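Local coordinates for Mll2253 protein (Mesorhizobium loti, PDB 3Q63) that is of unknown function but belongs to the AHA1 family, related to the activator of Hsp90 ATPase, and has a Bet v 1-like helix-grip fold, at residues Arg9-Glu14 with Ser111-Asp116; Arg15-Pro20 with Lys134-Leu139; Ala27-His32 with Asn41-Ala46; Tyr76-Ala81 with Leu89-Thr94. All blocks are in the same frame, centred on the assembly; numbering follows the deposited sequence.

Contact 1: residues Arg9-Glu14 with Ser111-Asp116; sequences RTVVVE and SGFRPD
Val-11 and Phe-113 carry the apolar part of this contact: methyl CG2 of Val-11, the branch anti to its carbonyl carbon, lies 3.6 Å from CE2 of the Phe-113 ring, and the two side chains cross obliquely. Arg-9 O lies at the edge of the Phe-113 ring, in its plane, 4.0 Å from CD2. Arg-9 starts from the same face of the sheet as Phe-113, but its guanidinium leads away from the opposing strand.

The backbone anchors the pair. Arg-9 N donates to Phe-113 O at 2.8 Å, within the carbonyl plane, whereas the return bond from Phe-113 N to Arg-9 O is weak. Between Arg-9 and Thr-10 the register slips by one residue, a beta bulge in the antiparallel pairing of strands 9-17 and 103-113. In this helix-grip fold the long helix 118-141 packs over the Phe-113 face, with Tyr-121 against Arg-9 and Val-11 and Ala-124 against Phe-113. Gly-112 fits the bulge with a phi of 121°, where a CB would jam against Ser-111 O. A water bridges the two strands at the bulge, donating to Arg-9 O at 2.6 Å and accepting from Gly-112 N.

On the other face Thr-10 and Ser-111 sit side by side. Thr-10 OG1 lies 3.7 Å from Ser-111 CB; it also makes a weak hydrogen bond to Gln-110 O. Beyond the strand, Arg-114 NH2 pairs with Asp-116 OD1 at 2.7 Å in a local salt bridge.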
loop_
_atom_site.group_PDB
_atom_site.type_symbol
_atom_site.label_atom_id
_atom_site.label_comp_id
_atom_site.label_asym_id
_atom_site.label_seq_id
_atom_site.Cartn_x
_atom_site.Cartn_y
_atom_site.Cartn_z
ATOM N N ARG B 9 10.991 -3.762 18.924
ATOM C CA ARG B 9 10.310 -2.518 19.266
ATOM C C ARG B 9 8.811 -2.610 19.000
ATOM O O ARG B 9 8.328 -3.570 18.398
ATOM C CB ARG B 9 10.899 -1.342 18.476
ATOM C CG ARG B 9 12.426 -1.225 18.540
ATOM C CD ARG B 9 12.892 0.233 18.433
ATOM N NE ARG B 9 12.611 0.962 19.671
ATOM C CZ ARG B 9 12.868 2.252 19.878
ATOM N NH1 ARG B 9 12.565 2.799 21.051
ATOM N NH2 ARG B 9 13.421 2.996 18.922
ATOM N N THR B 10 8.079 -1.601 19.447
ATOM C CA THR B 10 6.642 -1.582 19.264
ATOM C C THR B 10 6.167 -0.174 18.949
ATOM O O THR B 10 6.608 0.787 19.569
ATOM C CB THR B 10 5.931 -2.098 20.522
ATOM O OG1 THR B 10 4.520 -1.882 20.398
ATOM C CG2 THR B 10 6.438 -1.368 21.744
ATOM N N VAL B 11 5.280 -0.059 17.969
ATOM C CA VAL B 11 4.749 1.232 17.579
ATOM C C VAL B 11 3.436 1.506 18.304
ATOM O O VAL B 11 2.531 0.673 18.313
ATOM C CB VAL B 11 4.516 1.290 16.057
ATOM C CG1 VAL B 11 3.904 2.624 15.667
ATOM C CG2 VAL B 11 5.839 1.079 15.330
ATOM N N VAL B 12 3.344 2.677 18.923
ATOM C CA VAL B 12 2.136 3.058 19.644
ATOM C C VAL B 12 1.606 4.381 19.101
ATOM O O VAL B 12 2.357 5.340 18.941
ATOM C CB VAL B 12 2.408 3.215 21.156
ATOM C CG1 VAL B 12 1.099 3.523 21.893
ATOM C CG2 VAL B 12 3.042 1.952 21.702
ATOM N N VAL B 13 0.311 4.412 18.805
ATOM C CA VAL B 13 -0.346 5.604 18.298
ATOM C C VAL B 13 -1.668 5.759 19.054
ATOM O O VAL B 13 -2.416 4.793 19.217
ATOM C CB VAL B 13 -0.617 5.505 16.774
ATOM C CG1 VAL B 13 -1.334 6.753 16.289
ATOM C CG2 VAL B 13 0.705 5.346 16.015
ATOM N N GLU B 14 -1.938 6.967 19.540
ATOM C CA GLU B 14 -3.165 7.228 20.295
ATOM C C GLU B 14 -3.909 8.412 19.693
ATOM O O GLU B 14 -3.301 9.322 19.133
ATOM C CB GLU B 14 -2.827 7.503 21.765
ATOM C CG GLU B 14 -1.989 6.402 22.413
ATOM C CD GLU B 14 -1.754 6.616 23.900
ATOM O OE1 GLU B 14 -2.643 6.269 24.697
ATOM O OE2 GLU B 14 -0.679 7.133 24.274
ATOM N N SER B 111 3.326 -4.493 17.746
ATOM C CA SER B 111 4.603 -5.005 18.208
ATOM C C SER B 111 5.087 -6.148 17.335
ATOM O O SER B 111 4.305 -6.743 16.598
ATOM C CB SER B 111 4.455 -5.503 19.637
ATOM O OG SER B 111 3.441 -6.489 19.674
ATOM N N GLY B 112 6.377 -6.461 17.432
ATOM C CA GLY B 112 6.943 -7.544 16.645
ATOM C C GLY B 112 8.060 -7.082 15.735
ATOM O O GLY B 112 8.692 -7.887 15.056
ATOM N N PHE B 113 8.302 -5.776 15.717
ATOM C CA PHE B 113 9.348 -5.201 14.882
ATOM C C PHE B 113 10.738 -5.585 15.391
ATOM O O PHE B 113 11.083 -5.313 16.539
ATOM C CB PHE B 113 9.205 -3.678 14.856
ATOM C CG PHE B 113 7.989 -3.195 14.115
ATOM C CD1 PHE B 113 7.934 -3.271 12.724
ATOM C CD2 PHE B 113 6.892 -2.684 14.806
ATOM C CE1 PHE B 113 6.808 -2.849 12.031
ATOM C CE2 PHE B 113 5.758 -2.259 14.122
ATOM C CZ PHE B 113 5.713 -2.340 12.730
ATOM N N ARG B 114 11.530 -6.220 14.532
ATOM C CA ARG B 114 12.884 -6.632 14.896
ATOM C C ARG B 114 13.848 -5.461 14.767
ATOM O O ARG B 114 13.569 -4.493 14.060
ATOM C CB ARG B 114 13.349 -7.769 13.991
ATOM C CG ARG B 114 12.611 -9.076 14.198
ATOM C CD ARG B 114 12.528 -9.836 12.887
ATOM N NE ARG B 114 13.841 -10.030 12.279
ATOM C CZ ARG B 114 14.028 -10.334 11.000
ATOM N NH1 ARG B 114 12.983 -10.476 10.196
ATOM N NH2 ARG B 114 15.256 -10.496 10.524
ATOM N N PRO B 115 15.004 -5.537 15.446
ATOM C CA PRO B 115 16.010 -4.470 15.401
ATOM C C PRO B 115 16.651 -4.304 14.026
ATOM O O PRO B 115 17.355 -3.324 13.768
ATOM C CB PRO B 115 17.019 -4.909 16.457
ATOM C CG PRO B 115 16.956 -6.402 16.363
ATOM C CD PRO B 115 15.467 -6.650 16.296
ATOM N N ASP B 116 16.399 -5.263 13.142
ATOM C CA ASP B 116 16.953 -5.231 11.792
ATOM C C ASP B 116 15.898 -4.798 10.779
ATOM O O ASP B 116 16.079 -4.949 9.566
ATOM C CB ASP B 116 17.503 -6.618 11.439
ATOM C CG ASP B 116 16.456 -7.715 11.575
ATOM O OD1 ASP B 116 15.585 -7.813 10.687
ATOM O OD2 ASP B 116 16.503 -8.470 12.574
HETATM O O HOH W 1 7.767 -5.417 20.091
#

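Contact 2: residues Arg15-Pro20 with Lys134-Leu139; sequences RQISHP and KLEQLL
In the helix-grip fold the long C-terminal helix is held against the sheet, and here the end of strand 9-17 and the turn after it meet the last part of helix 118-141. The two short axes run almost parallel, 10.4 Å apart. With its CG anti to the carbonyl carbon, His-19 lays its imidazole against Leu-139: CB of the leucine stands over one face of the ring, offset toward the rim, in a CH-pi contact 3.6 Å from the His-19 ring centroid. Leu-139 CD1 reaches on to Ile-17 CG2 at 3.7 Å, where the two side chains cross at about a right angle, and this same CG2 borders the edge of the imidazole in its plane.

Glu-136 extends its chain beyond CG toward the strand. A water donates to its OE2 at 2.7 Å and accepts from the N of Ser-18, a residue at the centre of an inverse gamma turn. A second water joins Glu-136 O to His-19 NE2. Leu-24 of helix 21-29 packs on both Ile-17 and Leu-135.

Arg-15 NE stays 4.6 Å from Glu-136 OE1, too far for a salt bridge, although the opposite charges probably still attract. Between 15-20 and 134-139 the polar links pass through the two waters, while Asp-140, one residue on, hydrogen-bonds His-19 NE2 directly through OD1 and probably helps to fix the rotation of the imidazole.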
loop_
_atom_site.group_PDB
_atom_site.type_symbol
_atom_site.label_atom_id
_atom_site.label_comp_id
_atom_site.label_asym_id
_atom_site.label_seq_id
_atom_site.Cartn_x
_atom_site.Cartn_y
_atom_site.Cartn_z
ATOM N N ARG B 15 -5.230 8.397 19.819
ATOM C CA ARG B 15 -6.053 9.447 19.257
ATOM C C ARG B 15 -7.334 9.585 20.055
ATOM O O ARG B 15 -7.870 8.594 20.552
ATOM C CB ARG B 15 -6.413 9.117 17.798
ATOM C CG ARG B 15 -5.240 9.122 16.794
ATOM C CD ARG B 15 -5.058 10.494 16.150
ATOM N NE ARG B 15 -4.022 10.508 15.115
ATOM C CZ ARG B 15 -2.713 10.450 15.355
ATOM N NH1 ARG B 15 -2.263 10.376 16.600
ATOM N NH2 ARG B 15 -1.849 10.468 14.348
ATOM N N GLN B 16 -7.812 10.815 20.193
ATOM C CA GLN B 16 -9.069 11.066 20.892
ATOM C C GLN B 16 -10.074 11.233 19.758
ATOM O O GLN B 16 -9.930 12.129 18.926
ATOM C CB GLN B 16 -8.983 12.355 21.718
ATOM C CG GLN B 16 -10.299 12.786 22.348
ATOM C CD GLN B 16 -10.895 11.724 23.258
ATOM O OE1 GLN B 16 -10.246 11.241 24.194
ATOM N NE2 GLN B 16 -12.141 11.362 22.994
ATOM N N ILE B 17 -11.075 10.363 19.717
ATOM C CA ILE B 17 -12.085 10.403 18.663
ATOM C C ILE B 17 -13.428 10.880 19.196
ATOM O O ILE B 17 -13.955 10.329 20.166
ATOM C CB ILE B 17 -12.259 9.006 18.011
ATOM C CG1 ILE B 17 -10.917 8.537 17.433
ATOM C CG2 ILE B 17 -13.313 9.066 16.912
ATOM C CD1 ILE B 17 -10.968 7.174 16.754
ATOM N N SER B 18 -13.971 11.909 18.550
ATOM C CA SER B 18 -15.244 12.505 18.941
ATOM C C SER B 18 -16.464 11.713 18.475
ATOM O O SER B 18 -17.399 12.272 17.896
ATOM C CB SER B 18 -15.335 13.935 18.400
ATOM O OG SER B 18 -14.395 14.776 19.041
ATOM N N HIS B 19 -16.444 10.409 18.726
ATOM C CA HIS B 19 -17.538 9.530 18.358
ATOM C C HIS B 19 -17.636 8.459 19.432
ATOM O O HIS B 19 -16.652 8.152 20.104
ATOM C CB HIS B 19 -17.277 8.892 16.988
ATOM C CG HIS B 19 -17.251 9.882 15.868
ATOM N ND1 HIS B 19 -18.397 10.330 15.247
ATOM C CD2 HIS B 19 -16.228 10.573 15.310
ATOM C CE1 HIS B 19 -18.082 11.257 14.361
ATOM N NE2 HIS B 19 -16.771 11.425 14.380
ATOM N N PRO B 20 -18.837 7.902 19.630
ATOM C CA PRO B 20 -19.056 6.858 20.634
ATOM C C PRO B 20 -18.309 5.586 20.269
ATOM O O PRO B 20 -18.072 5.316 19.091
ATOM C CB PRO B 20 -20.574 6.681 20.635
ATOM C CG PRO B 20 -20.975 7.109 19.257
ATOM C CD PRO B 20 -20.109 8.320 19.019
ATOM N N LYS B 134 -7.873 9.034 8.083
ATOM C CA LYS B 134 -8.944 8.601 7.190
ATOM C C LYS B 134 -10.072 7.951 7.986
ATOM O O LYS B 134 -11.218 7.949 7.549
ATOM C CB LYS B 134 -8.400 7.629 6.134
ATOM C CG LYS B 134 -7.397 8.273 5.181
ATOM C CD LYS B 134 -6.859 7.289 4.149
ATOM C CE LYS B 134 -7.935 6.820 3.187
ATOM N NZ LYS B 134 -7.377 5.893 2.154
ATOM N N LEU B 135 -9.742 7.406 9.156
ATOM C CA LEU B 135 -10.743 6.778 10.006
ATOM C C LEU B 135 -11.645 7.864 10.590
ATOM O O LEU B 135 -12.870 7.736 10.588
ATOM C CB LEU B 135 -10.078 5.990 11.139
ATOM C CG LEU B 135 -10.995 5.506 12.271
ATOM C CD1 LEU B 135 -12.062 4.587 11.707
ATOM C CD2 LEU B 135 -10.176 4.771 13.336
ATOM N N GLU B 136 -11.036 8.939 11.078
ATOM C CA GLU B 136 -11.797 10.044 11.648
ATOM C C GLU B 136 -12.626 10.749 10.587
ATOM O O GLU B 136 -13.729 11.230 10.862
ATOM C CB GLU B 136 -10.858 11.035 12.326
ATOM C CG GLU B 136 -10.314 10.518 13.636
ATOM C CD GLU B 136 -9.452 11.530 14.347
ATOM O OE1 GLU B 136 -8.302 11.746 13.910
ATOM O OE2 GLU B 136 -9.934 12.124 15.335
ATOM N N GLN B 137 -12.090 10.800 9.374
ATOM C CA GLN B 137 -12.781 11.424 8.251
ATOM C C GLN B 137 -14.040 10.616 7.934
ATOM O O GLN B 137 -15.109 11.176 7.701
ATOM C CB GLN B 137 -11.855 11.462 7.030
ATOM C CG GLN B 137 -12.556 11.816 5.727
ATOM C CD GLN B 137 -11.614 11.810 4.531
ATOM O OE1 GLN B 137 -10.893 10.833 4.291
ATOM N NE2 GLN B 137 -11.624 12.898 3.767
ATOM N N LEU B 138 -13.896 9.295 7.930
ATOM C CA LEU B 138 -15.013 8.399 7.657
ATOM C C LEU B 138 -16.118 8.571 8.700
ATOM O O LEU B 138 -17.288 8.720 8.350
ATOM C CB LEU B 138 -14.534 6.947 7.654
ATOM C CG LEU B 138 -15.616 5.869 7.573
ATOM C CD1 LEU B 138 -16.311 5.957 6.230
ATOM C CD2 LEU B 138 -14.997 4.489 7.774
ATOM N N LEU B 139 -15.739 8.549 9.976
ATOM C CA LEU B 139 -16.694 8.698 11.067
ATOM C C LEU B 139 -17.461 10.023 10.987
ATOM O O LEU B 139 -18.630 10.091 11.375
ATOM C CB LEU B 139 -15.975 8.574 12.420
ATOM C CG LEU B 139 -15.406 7.179 12.743
ATOM C CD1 LEU B 139 -14.690 7.183 14.098
ATOM C CD2 LEU B 139 -16.554 6.174 12.768
HETATM O O HOH W 2 -12.617 12.152 15.761
HETATM O O HOH W 3 -14.214 12.077 13.553
#

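Contact 3: residues Ala27-His32 with Asn41-Ala46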
loop_
_atom_site.group_PDB
_atom_site.type_symbol
_atom_site.label_atom_id
_atom_site.label_comp_id
_atom_site.label_asym_id
_atom_site.label_seq_id
_atom_site.Cartn_x
_atom_site.Cartn_y
_atom_site.Cartn_z
ATOM N N ALA B 27 -16.472 0.635 12.592
ATOM C CA ALA B 27 -15.521 1.032 11.558
ATOM C C ALA B 27 -14.266 0.156 11.589
ATOM O O ALA B 27 -13.582 0.006 10.580
ATOM C CB ALA B 27 -15.144 2.503 11.730
ATOM N N LEU B 28 -13.966 -0.425 12.748
ATOM C CA LEU B 28 -12.784 -1.276 12.899
ATOM C C LEU B 28 -13.047 -2.759 12.620
ATOM O O LEU B 28 -12.111 -3.531 12.414
ATOM C CB LEU B 28 -12.226 -1.149 14.322
ATOM C CG LEU B 28 -11.662 0.208 14.747
ATOM C CD1 LEU B 28 -11.431 0.226 16.241
ATOM C CD2 LEU B 28 -10.375 0.486 13.991
ATOM N N THR B 29 -14.319 -3.148 12.614
ATOM C CA THR B 29 -14.698 -4.541 12.422
ATOM C C THR B 29 -15.584 -4.842 11.210
ATOM O O THR B 29 -15.905 -5.996 10.952
ATOM C CB THR B 29 -15.413 -5.068 13.678
ATOM O OG1 THR B 29 -16.564 -4.258 13.941
ATOM C CG2 THR B 29 -14.477 -5.019 14.883
ATOM N N GLN B 30 -15.984 -3.811 10.476
ATOM C CA GLN B 30 -16.831 -4.001 9.298
ATOM C C GLN B 30 -15.984 -3.918 8.038
ATOM O O GLN B 30 -15.408 -2.874 7.743
ATOM C CB GLN B 30 -17.904 -2.923 9.251
ATOM C CG GLN B 30 -18.866 -2.961 10.415
ATOM C CD GLN B 30 -20.149 -3.659 10.067
ATOM O OE1 GLN B 30 -20.163 -4.859 9.785
ATOM N NE2 GLN B 30 -21.244 -2.911 10.073
ATOM N N PRO B 31 -15.920 -5.013 7.265
ATOM C CA PRO B 31 -15.137 -5.068 6.029
ATOM C C PRO B 31 -15.270 -3.861 5.109
ATOM O O PRO B 31 -14.264 -3.270 4.707
ATOM C CB PRO B 31 -15.637 -6.347 5.363
ATOM C CG PRO B 31 -15.923 -7.224 6.519
ATOM C CD PRO B 31 -16.639 -6.284 7.476
ATOM N N HIS B 32 -16.505 -3.490 4.775
ATOM C CA HIS B 32 -16.724 -2.363 3.866
ATOM C C HIS B 32 -16.273 -1.037 4.474
ATOM O O HIS B 32 -15.937 -0.098 3.755
ATOM C CB HIS B 32 -18.203 -2.283 3.449
ATOM C CG HIS B 32 -19.107 -1.713 4.501
ATOM N ND1 HIS B 32 -19.380 -2.363 5.685
ATOM C CD2 HIS B 32 -19.821 -0.561 4.531
ATOM C CE1 HIS B 32 -20.227 -1.640 6.399
ATOM N NE2 HIS B 32 -20.509 -0.543 5.722
ATOM N N ASN B 41 -10.119 -5.949 2.288
ATOM C CA ASN B 41 -9.917 -6.966 3.304
ATOM C C ASN B 41 -11.122 -7.879 3.417
ATOM O O ASN B 41 -12.209 -7.550 2.943
ATOM C CB ASN B 41 -9.729 -6.305 4.660
ATOM C CG ASN B 41 -10.999 -5.631 5.143
ATOM O OD1 ASN B 41 -11.360 -4.547 4.675
ATOM N ND2 ASN B 41 -11.700 -6.286 6.065
ATOM N N ASP B 42 -10.911 -9.022 4.063
ATOM C CA ASP B 42 -11.974 -9.994 4.309
ATOM C C ASP B 42 -11.979 -10.335 5.799
ATOM O O ASP B 42 -12.053 -11.498 6.192
ATOM C CB ASP B 42 -11.779 -11.264 3.463
ATOM C CG ASP B 42 -10.392 -11.884 3.617
ATOM O OD1 ASP B 42 -10.273 -13.108 3.395
ATOM O OD2 ASP B 42 -9.426 -11.162 3.936
ATOM N N PHE B 43 -11.901 -9.289 6.619
ATOM C CA PHE B 43 -11.899 -9.404 8.073
ATOM C C PHE B 43 -13.203 -9.990 8.624
ATOM O O PHE B 43 -14.256 -9.873 8.010
ATOM C CB PHE B 43 -11.689 -8.014 8.693
ATOM C CG PHE B 43 -11.841 -7.984 10.188
ATOM C CD1 PHE B 43 -10.770 -8.312 11.013
ATOM C CD2 PHE B 43 -13.071 -7.670 10.774
ATOM C CE1 PHE B 43 -10.917 -8.334 12.396
ATOM C CE2 PHE B 43 -13.229 -7.692 12.162
ATOM C CZ PHE B 43 -12.148 -8.024 12.976
ATOM N N LYS B 44 -13.110 -10.628 9.786
ATOM C CA LYS B 44 -14.263 -11.194 10.484
ATOM C C LYS B 44 -13.913 -11.159 11.961
ATOM O O LYS B 44 -12.841 -11.610 12.357
ATOM C CB LYS B 44 -14.543 -12.637 10.065
ATOM C CG LYS B 44 -15.204 -12.777 8.710
ATOM C CD LYS B 44 -16.431 -13.687 8.773
ATOM C CE LYS B 44 -17.525 -13.114 9.674
ATOM N NZ LYS B 44 -17.156 -13.094 11.122
ATOM N N PRO B 45 -14.809 -10.606 12.793
ATOM C CA PRO B 45 -14.633 -10.486 14.247
ATOM C C PRO B 45 -14.671 -11.820 14.989
ATOM O O PRO B 45 -15.420 -11.965 15.956
ATOM C CB PRO B 45 -15.804 -9.596 14.671
ATOM C CG PRO B 45 -16.156 -8.845 13.438
ATOM C CD PRO B 45 -16.006 -9.870 12.350
ATOM N N ALA B 46 -13.885 -12.791 14.545
ATOM C CA ALA B 46 -13.859 -14.091 15.206
ATOM C C ALA B 46 -12.426 -14.536 15.448
ATOM O O ALA B 46 -11.603 -14.539 14.532
ATOM C CB ALA B 46 -14.594 -15.131 14.366
#
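The backbones run 120° apart, the junction of helices 21-29 and 31-37 meeting the loop after strand 40-41, with Pro-31 CA 5.8 Å from Phe-43 CA. In the helix-grip fold this joins the short helical pair between the first two strands to the loop leading into strand 50-54.

Phe-43 reaches the helix junction with its CG anti to the backbone N (chi1 173°). At the edge of its ring, near the plane, lies the carbonyl O of Thr-29, 3.3 Å from Phe-43 CD2. Leu-28 O, by contrast, is over a face of the ring. Thr-29 CB is 3.7 Å from Phe-43 CE2. The Thr-29 and Phe-43 side chains cross at a slant, and the Thr-29 hydroxyl is spent on the helix, hydrogen-bonding Trp-25 O. Pro-45, the centre of an inverse gamma turn, brings its CG to 3.9 Å from Thr-29 CB, so the threonine touches both the aromatic ring and the proline.

The side chain of Asn-41 sits beside Pro-31 at the start of helix 31-37, in touch with Ile-34 and Glu-35. An alanine here, lacking the amide, would probably open a gap beside Pro-31 CA and CB and take away the polar group that lies near Pro-31 O. Outside the two segments, Phe-51 meets Phe-43 edge-to-face, and Leu-74 of strand 73-77 touches both Thr-29 and Phe-43. The pyrrolidine of Pro-31 closes against the loop backbone, its CG 3.5 Å from Phe-43 O.

Contact 4: residues Tyr76-Ala81 with Leu89-Thr94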
loop_
_atom_site.group_PDB
_atom_site.type_symbol
_atom_site.label_atom_id
_atom_site.label_comp_id
_atom_site.label_asym_id
_atom_site.label_seq_id
_atom_site.Cartn_x
_atom_site.Cartn_y
_atom_site.Cartn_z
ATOM N N TYR B 76 -5.087 -8.609 16.052
ATOM C CA TYR B 76 -4.846 -9.548 14.965
ATOM C C TYR B 76 -3.422 -9.434 14.449
ATOM O O TYR B 76 -2.785 -8.379 14.595
ATOM C CB TYR B 76 -5.840 -9.358 13.802
ATOM C CG TYR B 76 -6.084 -7.943 13.294
ATOM C CD1 TYR B 76 -7.231 -7.242 13.669
ATOM C CD2 TYR B 76 -5.221 -7.343 12.371
ATOM C CE1 TYR B 76 -7.524 -5.984 13.136
ATOM C CE2 TYR B 76 -5.504 -6.083 11.830
ATOM C CZ TYR B 76 -6.658 -5.411 12.216
ATOM O OH TYR B 76 -6.950 -4.171 11.680
ATOM N N THR B 77 -2.921 -10.524 13.867
ATOM C CA THR B 77 -1.570 -10.542 13.312
ATOM C C THR B 77 -1.555 -9.670 12.069
ATOM O O THR B 77 -2.582 -9.458 11.420
ATOM C CB THR B 77 -1.113 -11.969 12.898
ATOM O OG1 THR B 77 -2.118 -12.564 12.068
ATOM C CG2 THR B 77 -0.862 -12.850 14.122
ATOM N N TRP B 78 -0.364 -9.185 11.752
ATOM C CA TRP B 78 -0.128 -8.294 10.627
ATOM C C TRP B 78 1.236 -8.746 10.122
ATOM O O TRP B 78 2.269 -8.209 10.530
ATOM C CB TRP B 78 -0.098 -6.872 11.181
ATOM C CG TRP B 78 0.093 -5.774 10.222
ATOM C CD1 TRP B 78 1.250 -5.427 9.581
ATOM C CD2 TRP B 78 -0.875 -4.784 9.872
ATOM N NE1 TRP B 78 1.059 -4.272 8.863
ATOM C CE2 TRP B 78 -0.236 -3.858 9.025
ATOM C CE3 TRP B 78 -2.223 -4.589 10.197
ATOM C CZ2 TRP B 78 -0.900 -2.748 8.497
ATOM C CZ3 TRP B 78 -2.886 -3.484 9.674
ATOM C CH2 TRP B 78 -2.222 -2.577 8.832
ATOM N N ASN B 79 1.222 -9.749 9.243
ATOM C CA ASN B 79 2.447 -10.356 8.721
ATOM C C ASN B 79 2.639 -10.360 7.226
ATOM O O ASN B 79 1.693 -10.255 6.450
ATOM C CB ASN B 79 2.537 -11.817 9.147
ATOM C CG ASN B 79 2.380 -12.013 10.634
ATOM O OD1 ASN B 79 2.656 -11.117 11.437
ATOM N ND2 ASN B 79 1.960 -13.210 11.015
ATOM N N LEU B 80 3.889 -10.548 6.830
ATOM C CA LEU B 80 4.229 -10.627 5.421
ATOM C C LEU B 80 5.500 -11.471 5.324
ATOM O O LEU B 80 6.565 -11.065 5.787
ATOM C CB LEU B 80 4.427 -9.211 4.871
ATOM C CG LEU B 80 4.486 -9.033 3.362
ATOM C CD1 LEU B 80 3.841 -7.711 2.968
ATOM C CD2 LEU B 80 5.931 -9.094 2.918
ATOM N N ALA B 81 5.371 -12.667 4.760
ATOM C CA ALA B 81 6.515 -13.558 4.615
ATOM C C ALA B 81 7.363 -13.112 3.430
ATOM O O ALA B 81 6.876 -13.030 2.301
ATOM C CB ALA B 81 6.041 -14.993 4.415
ATOM N N LEU B 89 7.949 -9.367 7.698
ATOM C CA LEU B 89 7.247 -8.803 8.849
ATOM C C LEU B 89 6.377 -9.775 9.626
ATOM O O LEU B 89 5.611 -10.546 9.057
ATOM C CB LEU B 89 6.395 -7.615 8.388
ATOM C CG LEU B 89 5.687 -6.733 9.421
ATOM C CD1 LEU B 89 6.700 -6.126 10.386
ATOM C CD2 LEU B 89 4.933 -5.631 8.689
ATOM N N ARG B 90 6.504 -9.717 10.944
ATOM C CA ARG B 90 5.732 -10.558 11.843
ATOM C C ARG B 90 5.352 -9.654 13.011
ATOM O O ARG B 90 6.206 -9.260 13.814
ATOM C CB ARG B 90 6.589 -11.723 12.328
ATOM C CG ARG B 90 5.862 -12.694 13.224
ATOM C CD ARG B 90 6.786 -13.820 13.643
ATOM N NE ARG B 90 6.106 -14.789 14.498
ATOM C CZ ARG B 90 5.657 -14.523 15.721
ATOM N NH1 ARG B 90 5.047 -15.468 16.420
ATOM N NH2 ARG B 90 5.826 -13.315 16.248
ATOM N N SER B 91 4.074 -9.312 13.111
ATOM C CA SER B 91 3.665 -8.412 14.181
ATOM C C SER B 91 2.220 -8.590 14.609
ATOM O O SER B 91 1.426 -9.263 13.944
ATOM C CB SER B 91 3.872 -6.968 13.732
ATOM O OG SER B 91 2.950 -6.631 12.708
ATOM N N VAL B 92 1.891 -7.963 15.730
ATOM C CA VAL B 92 0.544 -8.008 16.269
ATOM C C VAL B 92 0.032 -6.583 16.439
ATOM O O VAL B 92 0.700 -5.741 17.040
ATOM C CB VAL B 92 0.492 -8.702 17.651
ATOM C CG1 VAL B 92 -0.919 -8.629 18.211
ATOM C CG2 VAL B 92 0.934 -10.144 17.520
ATOM N N VAL B 93 -1.150 -6.324 15.897
ATOM C CA VAL B 93 -1.780 -5.021 15.996
ATOM C C VAL B 93 -2.940 -5.155 16.979
ATOM O O VAL B 93 -3.804 -6.008 16.794
ATOM C CB VAL B 93 -2.347 -4.555 14.625
ATOM C CG1 VAL B 93 -3.201 -3.305 14.814
ATOM C CG2 VAL B 93 -1.206 -4.256 13.647
ATOM N N THR B 94 -2.953 -4.329 18.024
ATOM C CA THR B 94 -4.029 -4.375 19.019
ATOM C C THR B 94 -4.640 -2.986 19.212
ATOM O O THR B 94 -3.927 -2.015 19.465
ATOM C CB THR B 94 -3.518 -4.902 20.398
ATOM O OG1 THR B 94 -3.028 -6.242 20.254
ATOM C CG2 THR B 94 -4.652 -4.900 21.427
#
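Trp-78 and Ser-91 grip each other at the centre of this antiparallel pairing. Trp-78 N donates to Ser-91 O at 2.8 Å, from above the carbonyl plane. In return the serine hydroxyl OG donates to Trp-78 O at 2.8 Å, in the carbonyl plane and on a lone pair, while the Ser-91 N bond to the same oxygen is weak. Ser-91 OG stands between its own backbone N and carbonyl carbon (chi1 69°), and it also takes a hydrogen bond from Gln-110 NE2.

The indole, with CG anti to the backbone N, has Val-93 CG2 3.6 Å from CE3 and Leu-89 CD2 3.8 Å from CD1, the leucine methyl in the ring plane at its edge. Tyr-76 CE2 also lies at that ring's edge, in plane. Trp-78 NE1 donates to Trp-57 O of the second subunit. An alanine in place of Trp-78 would probably leave Val-93 CG2 and Leu-89 CD2 without their aromatic partner and that Trp-57 O without the NE1 donor.

Backbone bonds position these groups from both ends. Tyr-76 and Val-93 form a hydrogen-bonded pair, its Val-93 N to Tyr-76 O bond 2.9 Å long. Farther out, Leu-80 N donates to Leu-89 O at 2.8 Å. Leu-80 CB faces Leu-89 CB at 4.3 Å.

The pairing joins strands 73-77 and 92-100 and runs past them into the adjoining loop residues. Strand 60-69 borders it through Leu-61 and Leu-66, strand 103-113 through Met-108 and Gln-110, and Trp-128 of helix 118-141 packs against the Trp-78 ring at about 45°.

Overall arrangement
From the N terminus, strand 9-17 opens two long loops. Residues 9-14 start the one that contact 1 closes on strand 103-113, and 15-20 start the one that contact 2 closes on helix 118-141; since their segments alternate along the chain, these loops cross. Both span contacts 3 and 4, which follow in series: the short loop from helix 21-29 to residues 41-46 closes before 76-81 begins the hairpin to 89-94. Contact 4 adjoins contact 1 through neighbouring strands, and contact 2 meets contact 3 at Leu-135 and Ala-27. A light touch of Phe-43 on Tyr-76 links contacts 3 and 4, so sheet, small helices and long helix are joined.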